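Local coordinates for pentafunctional AROM polypeptide (Schizosaccharomyces pombe, PDB 5SWV), which carries, in this fragment, the dehydroquinate dehydratase and shikimate dehydrogenase activities of the shikimate pathway, two of the five enzymes joined in the full-length polypeptide, at residues F254-G258 against V294-L300; F303-V308 against N334-R340; L435-S441 against L464-A469. All coordinates share one frame. Residue numbers count along the deposited sequence, not the author numbering.

Interaction 1: F254-G258 against V294-L300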
ATOM      1  N   PHE A 254     -21.016  -2.801   4.232  1.00 38.60           N
ATOM      2  CA  PHE A 254     -20.490  -3.067   2.894  1.00 37.39           C
ATOM      3  C   PHE A 254     -21.276  -4.201   2.240  1.00 36.81           C
ATOM      4  O   PHE A 254     -21.867  -5.032   2.919  1.00 36.17           O
ATOM      5  CB  PHE A 254     -18.999  -3.408   2.961  1.00 36.81           C
ATOM      6  CG  PHE A 254     -18.137  -2.235   3.350  1.00 36.68           C
ATOM      7  CD1 PHE A 254     -17.891  -1.947   4.688  1.00 36.78           C
ATOM      8  CD2 PHE A 254     -17.593  -1.397   2.385  1.00 36.20           C
ATOM      9  CE1 PHE A 254     -17.124  -0.840   5.047  1.00 36.50           C
ATOM     10  CE2 PHE A 254     -16.805  -0.308   2.739  1.00 35.86           C
ATOM     11  CZ  PHE A 254     -16.575  -0.025   4.066  1.00 35.96           C
ATOM     12  N   PHE A 255     -21.281  -4.210   0.911  1.00 36.48           N
ATOM     13  CA  PHE A 255     -22.146  -5.095   0.150  1.00 36.44           C
ATOM     14  C   PHE A 255     -21.487  -5.645  -1.117  1.00 35.63           C
ATOM     15  O   PHE A 255     -20.447  -5.177  -1.537  1.00 34.86           O
ATOM     16  CB  PHE A 255     -23.442  -4.353  -0.208  1.00 37.02           C
ATOM     17  CG  PHE A 255     -24.263  -3.953   0.982  1.00 36.90           C
ATOM     18  CD1 PHE A 255     -25.179  -4.835   1.539  1.00 37.44           C
ATOM     19  CD2 PHE A 255     -24.116  -2.703   1.558  1.00 37.13           C
ATOM     20  CE1 PHE A 255     -25.935  -4.475   2.654  1.00 37.44           C
ATOM     21  CE2 PHE A 255     -24.870  -2.332   2.672  1.00 37.36           C
ATOM     22  CZ  PHE A 255     -25.783  -3.217   3.215  1.00 37.29           C
ATOM     23  N   LEU A 256     -22.101  -6.679  -1.679  1.00 35.75           N
ATOM     24  CA  LEU A 256     -21.763  -7.201  -2.996  1.00 35.99           C
ATOM     25  C   LEU A 256     -23.048  -7.219  -3.818  1.00 36.75           C
ATOM     26  O   LEU A 256     -24.030  -7.804  -3.391  1.00 37.39           O
ATOM     27  CB  LEU A 256     -21.203  -8.617  -2.894  1.00 35.95           C
ATOM     28  CG  LEU A 256     -20.860  -9.336  -4.214  1.00 36.14           C
ATOM     29  CD1 LEU A 256     -19.817  -8.567  -5.023  1.00 36.07           C
ATOM     30  CD2 LEU A 256     -20.387 -10.766  -3.965  1.00 36.13           C
ATOM     31  N   PHE A 257     -23.046  -6.562  -4.975  1.00 36.92           N
ATOM     32  CA  PHE A 257     -24.171  -6.595  -5.883  1.00 36.82           C
ATOM     33  C   PHE A 257     -23.847  -7.511  -7.048  1.00 38.16           C
ATOM     34  O   PHE A 257     -22.698  -7.568  -7.499  1.00 37.66           O
ATOM     35  CB  PHE A 257     -24.446  -5.210  -6.424  1.00 36.43           C
ATOM     36  CG  PHE A 257     -24.660  -4.156  -5.371  1.00 36.46           C
ATOM     37  CD1 PHE A 257     -25.426  -4.406  -4.235  1.00 36.77           C
ATOM     38  CD2 PHE A 257     -24.136  -2.874  -5.547  1.00 35.99           C
ATOM     39  CE1 PHE A 257     -25.637  -3.406  -3.294  1.00 36.81           C
ATOM     40  CE2 PHE A 257     -24.352  -1.874  -4.616  1.00 35.72           C
ATOM     41  CZ  PHE A 257     -25.095  -2.140  -3.484  1.00 36.44           C
ATOM     42  N   GLY A 258     -24.870  -8.193  -7.560  1.00 40.46           N
ATOM     43  CA  GLY A 258     -24.726  -9.113  -8.695  1.00 42.19           C
ATOM     44  C   GLY A 258     -25.703 -10.266  -8.589  1.00 44.82           C
ATOM     45  O   GLY A 258     -26.545 -10.291  -7.683  1.00 45.78           O
ATOM     46  N   VAL A 294     -30.594  -1.716  -6.131  1.00 47.82           N
ATOM     47  CA  VAL A 294     -29.426  -1.399  -5.289  1.00 47.87           C
ATOM     48  C   VAL A 294     -29.361   0.078  -4.883  1.00 48.41           C
ATOM     49  O   VAL A 294     -28.571   0.443  -4.020  1.00 47.39           O
ATOM     50  CB  VAL A 294     -28.069  -1.814  -5.934  1.00 47.82           C
ATOM     51  CG1 VAL A 294     -28.145  -3.203  -6.572  1.00 46.79           C
ATOM     52  CG2 VAL A 294     -27.566  -0.771  -6.936  1.00 48.30           C
ATOM     53  N   GLN A 295     -30.173   0.925  -5.508  1.00 50.29           N
ATOM     54  CA  GLN A 295     -30.133   2.364  -5.246  1.00 51.73           C
ATOM     55  C   GLN A 295     -30.473   2.752  -3.800  1.00 51.53           C
ATOM     56  O   GLN A 295     -29.901   3.710  -3.272  1.00 51.03           O
ATOM     57  CB  GLN A 295     -31.060   3.103  -6.210  1.00 53.15           C
ATOM     58  CG  GLN A 295     -30.811   4.599  -6.245  1.00 55.02           C
ATOM     59  CD  GLN A 295     -31.598   5.300  -7.333  1.00 57.08           C
ATOM     60  OE1 GLN A 295     -32.634   4.807  -7.806  1.00 57.54           O
ATOM     61  NE2 GLN A 295     -31.114   6.467  -7.735  1.00 57.61           N
ATOM     62  N   LYS A 296     -31.403   2.025  -3.177  1.00 51.69           N
ATOM     63  CA  LYS A 296     -31.801   2.288  -1.780  1.00 52.39           C
ATOM     64  C   LYS A 296     -30.731   1.848  -0.757  1.00 51.94           C
ATOM     65  O   LYS A 296     -30.710   2.334   0.385  1.00 52.92           O
ATOM     66  CB  LYS A 296     -33.153   1.629  -1.468  1.00 52.72           C
ATOM     67  CG  LYS A 296     -33.087   0.123  -1.285  1.00 53.47           C
ATOM     68  CD  LYS A 296     -34.336  -0.574  -1.811  1.00 55.20           C
ATOM     69  CE  LYS A 296     -34.213  -2.097  -1.695  1.00 55.74           C
ATOM     70  NZ  LYS A 296     -34.760  -2.805  -2.887  1.00 55.12           N
ATOM     71  N   VAL A 297     -29.868   0.919  -1.175  1.00 50.21           N
ATOM     72  CA  VAL A 297     -28.707   0.483  -0.394  1.00 49.19           C
ATOM     73  C   VAL A 297     -27.627   1.555  -0.416  1.00 48.65           C
ATOM     74  O   VAL A 297     -27.008   1.852   0.613  1.00 48.37           O
ATOM     75  CB  VAL A 297     -28.111  -0.833  -0.947  1.00 48.84           C
ATOM     76  CG1 VAL A 297     -26.872  -1.254  -0.163  1.00 48.67           C
ATOM     77  CG2 VAL A 297     -29.164  -1.935  -0.933  1.00 49.60           C
ATOM     78  N   LEU A 298     -27.407   2.121  -1.602  1.00 48.91           N
ATOM     79  CA  LEU A 298     -26.418   3.175  -1.808  1.00 48.24           C
ATOM     80  C   LEU A 298     -26.732   4.429  -1.001  1.00 48.36           C
ATOM     81  O   LEU A 298     -25.821   5.192  -0.694  1.00 47.18           O
ATOM     82  CB  LEU A 298     -26.322   3.552  -3.287  1.00 48.05           C
ATOM     83  CG  LEU A 298     -25.962   2.490  -4.335  1.00 48.55           C
ATOM     84  CD1 LEU A 298     -25.915   3.140  -5.711  1.00 48.69           C
ATOM     85  CD2 LEU A 298     -24.656   1.775  -4.049  1.00 48.06           C
ATOM     86  N   ASN A 299     -28.010   4.641  -0.679  1.00 49.62           N
ATOM     87  CA  ASN A 299     -28.447   5.786   0.136  1.00 50.98           C
ATOM     88  C   ASN A 299     -28.625   5.518   1.634  1.00 50.43           C
ATOM     89  O   ASN A 299     -29.047   6.424   2.354  1.00 50.96           O
ATOM     90  CB  ASN A 299     -29.755   6.371  -0.429  1.00 52.28           C
ATOM     91  CG  ASN A 299     -29.567   7.022  -1.784  1.00 53.35           C
ATOM     92  OD1 ASN A 299     -28.505   7.555  -2.090  1.00 53.01           O
ATOM     93  ND2 ASN A 299     -30.605   6.979  -2.605  1.00 55.18           N
ATOM     94  N   LEU A 300     -28.301   4.314   2.119  1.00 49.18           N
ATOM     95  CA  LEU A 300     -28.380   4.051   3.559  1.00 49.40           C
ATOM     96  C   LEU A 300     -27.451   5.012   4.287  1.00 48.54           C
ATOM     97  O   LEU A 300     -26.383   5.311   3.785  1.00 48.80           O
ATOM     98  CB  LEU A 300     -28.001   2.612   3.892  1.00 49.41           C
ATOM     99  CG  LEU A 300     -28.974   1.523   3.432  1.00 49.72           C
ATOM    100  CD1 LEU A 300     -28.332   0.173   3.691  1.00 49.68           C
ATOM    101  CD2 LEU A 300     -30.334   1.609   4.119  1.00 49.91           C
TER
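Segment 254-258, on strand 253-257, runs beside a short, weakly bonded helix at about 295-298. The backbones stay well apart: the CA atoms of Phe257 and Val294 are 7.4 Å from each other, and those of Phe255 and Val297 8.6 Å. The gap is filled by side chains, and the contact is wholly apolar. Alternation along the strand sends Phe255 and Phe257 toward the helix, while the CA-to-CB bond of Phe254 points away. Val297 sits between the two rings. Its CG1 lies over one face of Phe255, 3.7 Å from the ring centroid, in a CH-pi contact. The same Val297 CG1 meets the edge of the second ring at Phe257 CZ, 3.9 Å away. Val294 covers a face of Phe257, with Val294 CB 3.8 Å from the ring centroid and almost on the ring normal. Leu298 closes on the edge of this ring, CD2 of Leu298 lying 3.7 Å from CE2 of Phe257. Leu300 adds a looser contact at the margin, with its CD1 4.3 Å from Phe255 CZ. The segments belong to the substrate-binding domain of the shikimate dehydrogenase part, where the helix covers one face of the mixed sheet. Leu298 also packs on Phe303 and Leu347 of that sheet. Strand 253-257 lies between strands 282-285 and 303-308, and Phe254 meets Trp515 of helix 500-516.

Interaction 2: F303-V308 against N334-R340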
ATOM      1  N   PHE A 303     -23.915   3.378   4.767  1.00 41.44           N
ATOM      2  CA  PHE A 303     -23.336   2.681   3.614  1.00 39.26           C
ATOM      3  C   PHE A 303     -21.889   3.107   3.455  1.00 37.99           C
ATOM      4  O   PHE A 303     -21.596   4.298   3.355  1.00 37.45           O
ATOM      5  CB  PHE A 303     -24.121   3.010   2.341  1.00 39.11           C
ATOM      6  CG  PHE A 303     -23.496   2.485   1.072  1.00 39.19           C
ATOM      7  CD1 PHE A 303     -23.626   1.148   0.710  1.00 39.30           C
ATOM      8  CD2 PHE A 303     -22.801   3.344   0.207  1.00 39.18           C
ATOM      9  CE1 PHE A 303     -23.057   0.675  -0.475  1.00 39.30           C
ATOM     10  CE2 PHE A 303     -22.232   2.874  -0.977  1.00 38.70           C
ATOM     11  CZ  PHE A 303     -22.356   1.539  -1.317  1.00 38.63           C
ATOM     12  N   GLY A 304     -20.989   2.126   3.448  1.00 37.19           N
ATOM     13  CA  GLY A 304     -19.532   2.365   3.364  1.00 36.34           C
ATOM     14  C   GLY A 304     -18.890   2.076   2.016  1.00 35.60           C
ATOM     15  O   GLY A 304     -17.782   2.527   1.762  1.00 35.43           O
ATOM     16  N   GLY A 305     -19.584   1.306   1.177  1.00 35.02           N
ATOM     17  CA  GLY A 305     -19.140   0.957  -0.162  1.00 34.70           C
ATOM     18  C   GLY A 305     -19.757  -0.347  -0.647  1.00 34.45           C
ATOM     19  O   GLY A 305     -20.428  -1.028   0.114  1.00 34.27           O
ATOM     20  N   ALA A 306     -19.534  -0.700  -1.913  1.00 34.08           N
ATOM     21  CA  ALA A 306     -19.931  -2.023  -2.399  1.00 33.98           C
ATOM     22  C   ALA A 306     -19.177  -2.492  -3.640  1.00 33.06           C
ATOM     23  O   ALA A 306     -18.815  -1.693  -4.499  1.00 32.85           O
ATOM     24  CB  ALA A 306     -21.431  -2.065  -2.651  1.00 34.61           C
ATOM     25  N   ASN A 307     -18.933  -3.796  -3.695  1.00 32.83           N
ATOM     26  CA  ASN A 307     -18.435  -4.452  -4.887  1.00 33.16           C
ATOM     27  C   ASN A 307     -19.594  -4.770  -5.841  1.00 33.50           C
ATOM     28  O   ASN A 307     -20.745  -4.958  -5.420  1.00 33.39           O
ATOM     29  CB  ASN A 307     -17.682  -5.748  -4.542  1.00 33.42           C
ATOM     30  CG  ASN A 307     -16.277  -5.500  -4.016  1.00 33.63           C
ATOM     31  OD1 ASN A 307     -15.916  -5.920  -2.926  1.00 33.76           O
ATOM     32  ND2 ASN A 307     -15.471  -4.842  -4.812  1.00 34.27           N
ATOM     33  N   VAL A 308     -19.272  -4.823  -7.130  1.00 33.62           N
ATOM     34  CA  VAL A 308     -20.225  -5.155  -8.184  1.00 33.55           C
ATOM     35  C   VAL A 308     -19.608  -6.240  -9.044  1.00 33.32           C
ATOM     36  O   VAL A 308     -18.472  -6.113  -9.508  1.00 32.68           O
ATOM     37  CB  VAL A 308     -20.558  -3.929  -9.057  1.00 33.76           C
ATOM     38  CG1 VAL A 308     -21.745  -4.220  -9.961  1.00 34.20           C
ATOM     39  CG2 VAL A 308     -20.867  -2.721  -8.187  1.00 33.78           C
ATOM     40  N   ASN A 334     -16.392  -2.173 -10.568  1.00 31.92           N
ATOM     41  CA  ASN A 334     -16.552  -3.221  -9.534  1.00 32.13           C
ATOM     42  C   ASN A 334     -16.451  -2.731  -8.080  1.00 32.31           C
ATOM     43  O   ASN A 334     -16.534  -3.542  -7.168  1.00 32.45           O
ATOM     44  CB  ASN A 334     -15.543  -4.358  -9.757  1.00 32.07           C
ATOM     45  CG  ASN A 334     -14.178  -4.077  -9.148  1.00 32.07           C
ATOM     46  OD1 ASN A 334     -13.840  -2.930  -8.803  1.00 32.06           O
ATOM     47  ND2 ASN A 334     -13.369  -5.127  -9.025  1.00 31.95           N
ATOM     48  N   THR A 335     -16.217  -1.435  -7.867  1.00 32.50           N
ATOM     49  CA  THR A 335     -16.000  -0.887  -6.532  1.00 32.73           C
ATOM     50  C   THR A 335     -16.638   0.479  -6.440  1.00 32.92           C
ATOM     51  O   THR A 335     -16.152   1.420  -7.041  1.00 33.02           O
ATOM     52  CB  THR A 335     -14.500  -0.753  -6.227  1.00 32.61           C
ATOM     53  OG1 THR A 335     -13.906  -2.053  -6.218  1.00 33.32           O
ATOM     54  CG2 THR A 335     -14.261  -0.103  -4.886  1.00 32.56           C
ATOM     55  N   ILE A 336     -17.718   0.568  -5.673  1.00 33.27           N
ATOM     56  CA  ILE A 336     -18.432   1.812  -5.440  1.00 33.49           C
ATOM     57  C   ILE A 336     -17.982   2.430  -4.120  1.00 33.55           C
ATOM     58  O   ILE A 336     -18.104   1.808  -3.075  1.00 32.33           O
ATOM     59  CB  ILE A 336     -19.952   1.550  -5.407  1.00 34.13           C
ATOM     60  CG1 ILE A 336     -20.400   0.980  -6.765  1.00 34.16           C
ATOM     61  CG2 ILE A 336     -20.722   2.827  -5.046  1.00 34.35           C
ATOM     62  CD1 ILE A 336     -21.858   0.569  -6.836  1.00 34.38           C
ATOM     63  N   ILE A 337     -17.485   3.660  -4.185  1.00 34.32           N
ATOM     64  CA  ILE A 337     -16.928   4.366  -3.031  1.00 35.61           C
ATOM     65  C   ILE A 337     -17.775   5.599  -2.731  1.00 36.60           C
ATOM     66  O   ILE A 337     -17.882   6.495  -3.565  1.00 36.60           O
ATOM     67  CB  ILE A 337     -15.487   4.845  -3.311  1.00 35.80           C
ATOM     68  CG1 ILE A 337     -14.591   3.675  -3.735  1.00 35.83           C
ATOM     69  CG2 ILE A 337     -14.900   5.569  -2.101  1.00 35.75           C
ATOM     70  CD1 ILE A 337     -13.450   4.106  -4.621  1.00 35.80           C
ATOM     71  N   PRO A 338     -18.375   5.661  -1.539  1.00 38.56           N
ATOM     72  CA  PRO A 338     -19.104   6.865  -1.139  1.00 39.79           C
ATOM     73  C   PRO A 338     -18.171   7.913  -0.531  1.00 41.68           C
ATOM     74  O   PRO A 338     -17.209   7.565   0.149  1.00 41.40           O
ATOM     75  CB  PRO A 338     -20.085   6.337  -0.107  1.00 39.37           C
ATOM     76  CG  PRO A 338     -19.404   5.141   0.490  1.00 39.01           C
ATOM     77  CD  PRO A 338     -18.368   4.648  -0.471  1.00 38.50           C
ATOM     78  N   ILE A 339     -18.445   9.180  -0.816  1.00 45.07           N
ATOM     79  CA  ILE A 339     -17.667  10.313  -0.313  1.00 48.29           C
ATOM     80  C   ILE A 339     -18.692  11.322   0.196  1.00 53.25           C
ATOM     81  O   ILE A 339     -19.536  11.789  -0.590  1.00 51.97           O
ATOM     82  CB  ILE A 339     -16.812  10.951  -1.446  1.00 48.53           C
ATOM     83  CG1 ILE A 339     -15.828   9.920  -2.025  1.00 48.25           C
ATOM     84  CG2 ILE A 339     -16.073  12.202  -0.958  1.00 48.69           C
ATOM     85  CD1 ILE A 339     -14.991  10.421  -3.188  1.00 47.71           C
ATOM     86  N   ARG A 340     -18.657  11.616   1.502  1.00 60.43           N
ATOM     87  CA  ARG A 340     -19.427  12.743   2.073  1.00 66.89           C
ATOM     88  C   ARG A 340     -18.535  13.988   2.086  1.00 72.81           C
ATOM     89  O   ARG A 340     -17.719  14.165   2.991  1.00 72.42           O
ATOM     90  CB  ARG A 340     -19.979  12.467   3.488  1.00 66.77           C
ATOM     91  CG  ARG A 340     -21.332  11.748   3.547  1.00 66.74           C
ATOM     92  CD  ARG A 340     -21.149  10.286   3.915  1.00 66.51           C
ATOM     93  NE  ARG A 340     -22.207   9.420   3.400  1.00 66.69           N
ATOM     94  CZ  ARG A 340     -22.127   8.084   3.311  1.00 65.69           C
ATOM     95  NH1 ARG A 340     -21.036   7.427   3.715  1.00 65.22           N
ATOM     96  NH2 ARG A 340     -23.146   7.387   2.808  1.00 64.46           N
TER
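One carbonyl at the start of strand 335-340 takes two hydrogen bonds from the neighbouring strand. Asn334 O accepts from Val308 N at 3.0 Å and from the side-chain atom Asn307 ND2 at 2.9 Å. The strands are antiparallel, with axes 4.7 Å apart at closest approach and directions 166° apart. Ala306 and Ile336 form a hydrogen-bonded pair: Ile336 N to Ala306 O is 2.8 Å, and Ala306 N to Ile336 O is 3.1 Å. Asn307 and Thr335 form the next, non-hydrogen-bonded pair. The regular pairing ends toward Pro338, which has no amide hydrogen to give. Its CD instead packs 3.1 Å from Gly304 O. Gly305 has backbone angles that call for glycine, and a CB there would crowd Ile336 O. Arg340 spans the far end, its NH1 giving a hydrogen bond of 3.2 Å to Phe303 O, although this exposed side chain is poorly ordered. On the face of Ala306 and Ile336, Val308 CG2 meets Ile336 CD1 at 3.7 Å. The edge of the Phe303 ring touches the same isoleucine, CZ of Phe303 lying 4.3 Å from CG2 of Ile336. On the other face, Asn307 OD1 is hydrogen-bonded to Tyr283 OH, and Thr335 OG1 is hydrogen-bonded to Ser511 OG. Asn334 and Thr335 both face Asp350 in a classic beta bulge. Strand 335-340 is the one reversed strand of the mixed sheet, antiparallel to 303-308 and to 345-350 on its other side, in the alpha/beta substrate-binding domain of the shikimate dehydrogenase family.

Interaction 3: L435-S441 against L464-A469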
ATOM      1  N   LEU A 435      10.470 -15.300 -32.676  1.00 82.73           N
ATOM      2  CA  LEU A 435      10.067 -15.844 -31.354  1.00 81.17           C
ATOM      3  C   LEU A 435      11.068 -16.756 -30.651  1.00 80.67           C
ATOM      4  O   LEU A 435      11.021 -16.888 -29.416  1.00 79.56           O
ATOM      5  CB  LEU A 435       8.760 -16.644 -31.468  1.00 80.67           C
ATOM      6  CG  LEU A 435       7.462 -15.934 -31.853  1.00 79.15           C
ATOM      7  CD1 LEU A 435       6.335 -16.956 -31.892  1.00 78.14           C
ATOM      8  CD2 LEU A 435       7.131 -14.797 -30.895  1.00 78.18           C
ATOM      9  N   SER A 436      11.917 -17.424 -31.429  1.00 81.05           N
ATOM     10  CA  SER A 436      12.950 -18.327 -30.895  1.00 80.98           C
ATOM     11  C   SER A 436      13.848 -17.635 -29.866  1.00 79.18           C
ATOM     12  O   SER A 436      14.137 -18.202 -28.805  1.00 77.97           O
ATOM     13  CB  SER A 436      13.805 -18.896 -32.036  1.00 81.92           C
ATOM     14  OG  SER A 436      14.286 -17.864 -32.882  1.00 81.75           O
ATOM     15  N   SER A 437      14.245 -16.401 -30.181  1.00 76.85           N
ATOM     16  CA  SER A 437      15.081 -15.583 -29.299  1.00 75.42           C
ATOM     17  C   SER A 437      14.291 -14.712 -28.293  1.00 72.03           C
ATOM     18  O   SER A 437      14.876 -13.811 -27.678  1.00 72.90           O
ATOM     19  CB  SER A 437      15.999 -14.696 -30.153  1.00 75.90           C
ATOM     20  OG  SER A 437      15.235 -13.780 -30.922  1.00 76.58           O
ATOM     21  N   VAL A 438      12.994 -14.984 -28.102  1.00 67.23           N
ATOM     22  CA  VAL A 438      12.163 -14.221 -27.153  1.00 63.45           C
ATOM     23  C   VAL A 438      12.097 -14.887 -25.772  1.00 58.69           C
ATOM     24  O   VAL A 438      11.361 -15.862 -25.560  1.00 57.96           O
ATOM     25  CB  VAL A 438      10.741 -13.983 -27.697  1.00 64.01           C
ATOM     26  CG1 VAL A 438       9.886 -13.235 -26.676  1.00 63.91           C
ATOM     27  CG2 VAL A 438      10.809 -13.187 -28.989  1.00 64.29           C
ATOM     28  N   THR A 439      12.874 -14.331 -24.848  1.00 54.37           N
ATOM     29  CA  THR A 439      12.898 -14.765 -23.458  1.00 52.02           C
ATOM     30  C   THR A 439      11.854 -13.982 -22.663  1.00 49.25           C
ATOM     31  O   THR A 439      11.933 -12.761 -22.558  1.00 48.04           O
ATOM     32  CB  THR A 439      14.299 -14.540 -22.866  1.00 51.46           C
ATOM     33  OG1 THR A 439      15.264 -15.129 -23.744  1.00 51.85           O
ATOM     34  CG2 THR A 439      14.424 -15.144 -21.463  1.00 50.91           C
ATOM     35  N   LEU A 440      10.879 -14.693 -22.107  1.00 47.57           N
ATOM     36  CA  LEU A 440       9.757 -14.064 -21.394  1.00 46.19           C
ATOM     37  C   LEU A 440      10.037 -13.939 -19.901  1.00 44.38           C
ATOM     38  O   LEU A 440      10.666 -14.815 -19.304  1.00 44.32           O
ATOM     39  CB  LEU A 440       8.486 -14.884 -21.592  1.00 46.28           C
ATOM     40  CG  LEU A 440       8.035 -15.071 -23.039  1.00 46.75           C
ATOM     41  CD1 LEU A 440       6.999 -16.175 -23.133  1.00 46.71           C
ATOM     42  CD2 LEU A 440       7.491 -13.754 -23.584  1.00 47.16           C
ATOM     43  N   SER A 441       9.567 -12.842 -19.314  1.00 42.14           N
ATOM     44  CA  SER A 441       9.639 -12.616 -17.872  1.00 40.84           C
ATOM     45  C   SER A 441       8.273 -12.667 -17.160  1.00 39.42           C
ATOM     46  O   SER A 441       8.231 -12.735 -15.929  1.00 39.52           O
ATOM     47  CB  SER A 441      10.308 -11.265 -17.606  1.00 41.01           C
ATOM     48  OG  SER A 441      11.657 -11.283 -18.032  1.00 41.19           O
ATOM     49  N   LEU A 464       7.144 -21.069 -26.341  1.00 49.51           N
ATOM     50  CA  LEU A 464       7.480 -19.779 -25.707  1.00 48.77           C
ATOM     51  C   LEU A 464       7.836 -19.907 -24.236  1.00 48.29           C
ATOM     52  O   LEU A 464       8.786 -19.276 -23.771  1.00 47.97           O
ATOM     53  CB  LEU A 464       6.310 -18.804 -25.834  1.00 49.39           C
ATOM     54  CG  LEU A 464       6.004 -18.310 -27.253  1.00 50.37           C
ATOM     55  CD1 LEU A 464       4.572 -17.774 -27.355  1.00 50.53           C
ATOM     56  CD2 LEU A 464       7.025 -17.265 -27.689  1.00 50.00           C
ATOM     57  N   LEU A 465       7.067 -20.717 -23.509  1.00 48.02           N
ATOM     58  CA  LEU A 465       7.323 -20.945 -22.086  1.00 48.78           C
ATOM     59  C   LEU A 465       8.687 -21.571 -21.795  1.00 49.99           C
ATOM     60  O   LEU A 465       9.229 -21.363 -20.711  1.00 50.12           O
ATOM     61  CB  LEU A 465       6.212 -21.792 -21.452  1.00 48.52           C
ATOM     62  CG  LEU A 465       4.822 -21.154 -21.348  1.00 47.58           C
ATOM     63  CD1 LEU A 465       3.813 -22.143 -20.786  1.00 47.28           C
ATOM     64  CD2 LEU A 465       4.860 -19.895 -20.505  1.00 47.25           C
ATOM     65  N   ALA A 466       9.229 -22.329 -22.751  1.00 52.00           N
ATOM     66  CA  ALA A 466      10.592 -22.874 -22.663  1.00 53.52           C
ATOM     67  C   ALA A 466      11.608 -21.762 -22.480  1.00 55.46           C
ATOM     68  O   ALA A 466      12.531 -21.875 -21.667  1.00 59.09           O
ATOM     69  CB  ALA A 466      10.942 -23.692 -23.904  1.00 53.57           C
ATOM     70  N   ASN A 467      11.422 -20.675 -23.216  1.00 55.85           N
ATOM     71  CA  ASN A 467      12.377 -19.589 -23.192  1.00 56.81           C
ATOM     72  C   ASN A 467      12.016 -18.616 -22.073  1.00 55.88           C
ATOM     73  O   ASN A 467      11.107 -17.793 -22.218  1.00 56.77           O
ATOM     74  CB  ASN A 467      12.430 -18.920 -24.568  1.00 58.13           C
ATOM     75  CG  ASN A 467      13.772 -18.290 -24.859  1.00 59.60           C
ATOM     76  OD1 ASN A 467      13.927 -17.595 -25.861  1.00 63.37           O
ATOM     77  ND2 ASN A 467      14.756 -18.535 -23.998  1.00 59.64           N
ATOM     78  N   LYS A 468      12.748 -18.717 -20.964  1.00 54.82           N
ATOM     79  CA  LYS A 468      12.299 -18.208 -19.670  1.00 54.37           C
ATOM     80  C   LYS A 468      13.392 -17.475 -18.887  1.00 53.28           C
ATOM     81  O   LYS A 468      14.472 -18.018 -18.663  1.00 52.81           O
ATOM     82  CB  LYS A 468      11.792 -19.394 -18.855  1.00 55.20           C
ATOM     83  CG  LYS A 468      10.925 -19.032 -17.659  1.00 55.36           C
ATOM     84  CD  LYS A 468      11.703 -18.899 -16.368  1.00 55.55           C
ATOM     85  CE  LYS A 468      11.717 -20.169 -15.550  1.00 55.72           C
ATOM     86  NZ  LYS A 468      12.216 -19.821 -14.196  1.00 56.19           N
ATOM     87  N   ALA A 469      13.099 -16.254 -18.446  1.00 52.50           N
ATOM     88  CA  ALA A 469      14.058 -15.461 -17.668  1.00 52.82           C
ATOM     89  C   ALA A 469      14.068 -15.908 -16.222  1.00 53.17           C
ATOM     90  O   ALA A 469      13.062 -16.372 -15.691  1.00 52.73           O
ATOM     91  CB  ALA A 469      13.720 -13.981 -17.739  1.00 52.46           C
TER
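Two helix-to-strand connections meet here in a short parallel strand pairing, where inner strand 440-445 begins, in the parallel sheet of the C-terminal part of the shikimate dehydrogenase. Each segment leaves a helix, passes through a brief loop and enters extended chain. Leu440 pairs with Lys468, their CA atoms 5.2 Å apart. Leu440 uses both its backbone polar atoms: its N donates to Asn467 O at 3.1 Å, and its O accepts from Ala469 N at 3.0 Å. This is the usual parallel pattern, in which one residue bonds to the neighbours on both sides of its partner. Strands 440-445 and 472-476 are neighbours in the sheet, and helix 455-466 lies between them in sequence. The connection is thus a beta-alpha-beta crossover, the repeating unit of the Rossmann-like fold expected of this dehydrogenase family. The short strand 468-469 follows that helix and comes just before strand 472-476. Under the helix end, Leu440 CD1 packs against Leu464 CB at 3.8 Å. Leu464 reaches the other helix too, its CD2 lying 4.0 Å from CD2 of Leu435. The CA-to-CB bond of Asn467 points toward the bend after helix 432-436, and the residue buries more surface in this contact than any other. Beyond the leucines, Thr439 CG2 lies 4.0 Å from Ala469 CB, and Ser441 OG lies 3.4 Å from the same Ala469 CB. Lys468 NZ is hydrogen-bonded to Glu494 O. On the other side, Thr439 O accepts a hydrogen bond from the side chain of Asn374, which begins the adjoining strand 374-378.

Interactions 1 and 2 are buried and share one mixed sheet. Their centres are 8 Å apart, and strands 253-257 and 303-308 are neighbours. Phe257 N lies 2.8 Å from Asn307 O, and Phe255 O 3.0 Å from Asn307 N, both probable hydrogen bonds. Interaction 1 is helix-on-sheet packing of apolar side chains. Interaction 2 is lateral strand pairing, held mainly by hydrogen bonds. Interaction 3 is partly buried and belongs to a different, parallel sheet. Its centre is about 46 Å from that of interaction 1 and about 42 Å from that of interaction 2. It combines a short backbone pairing with leucine packing.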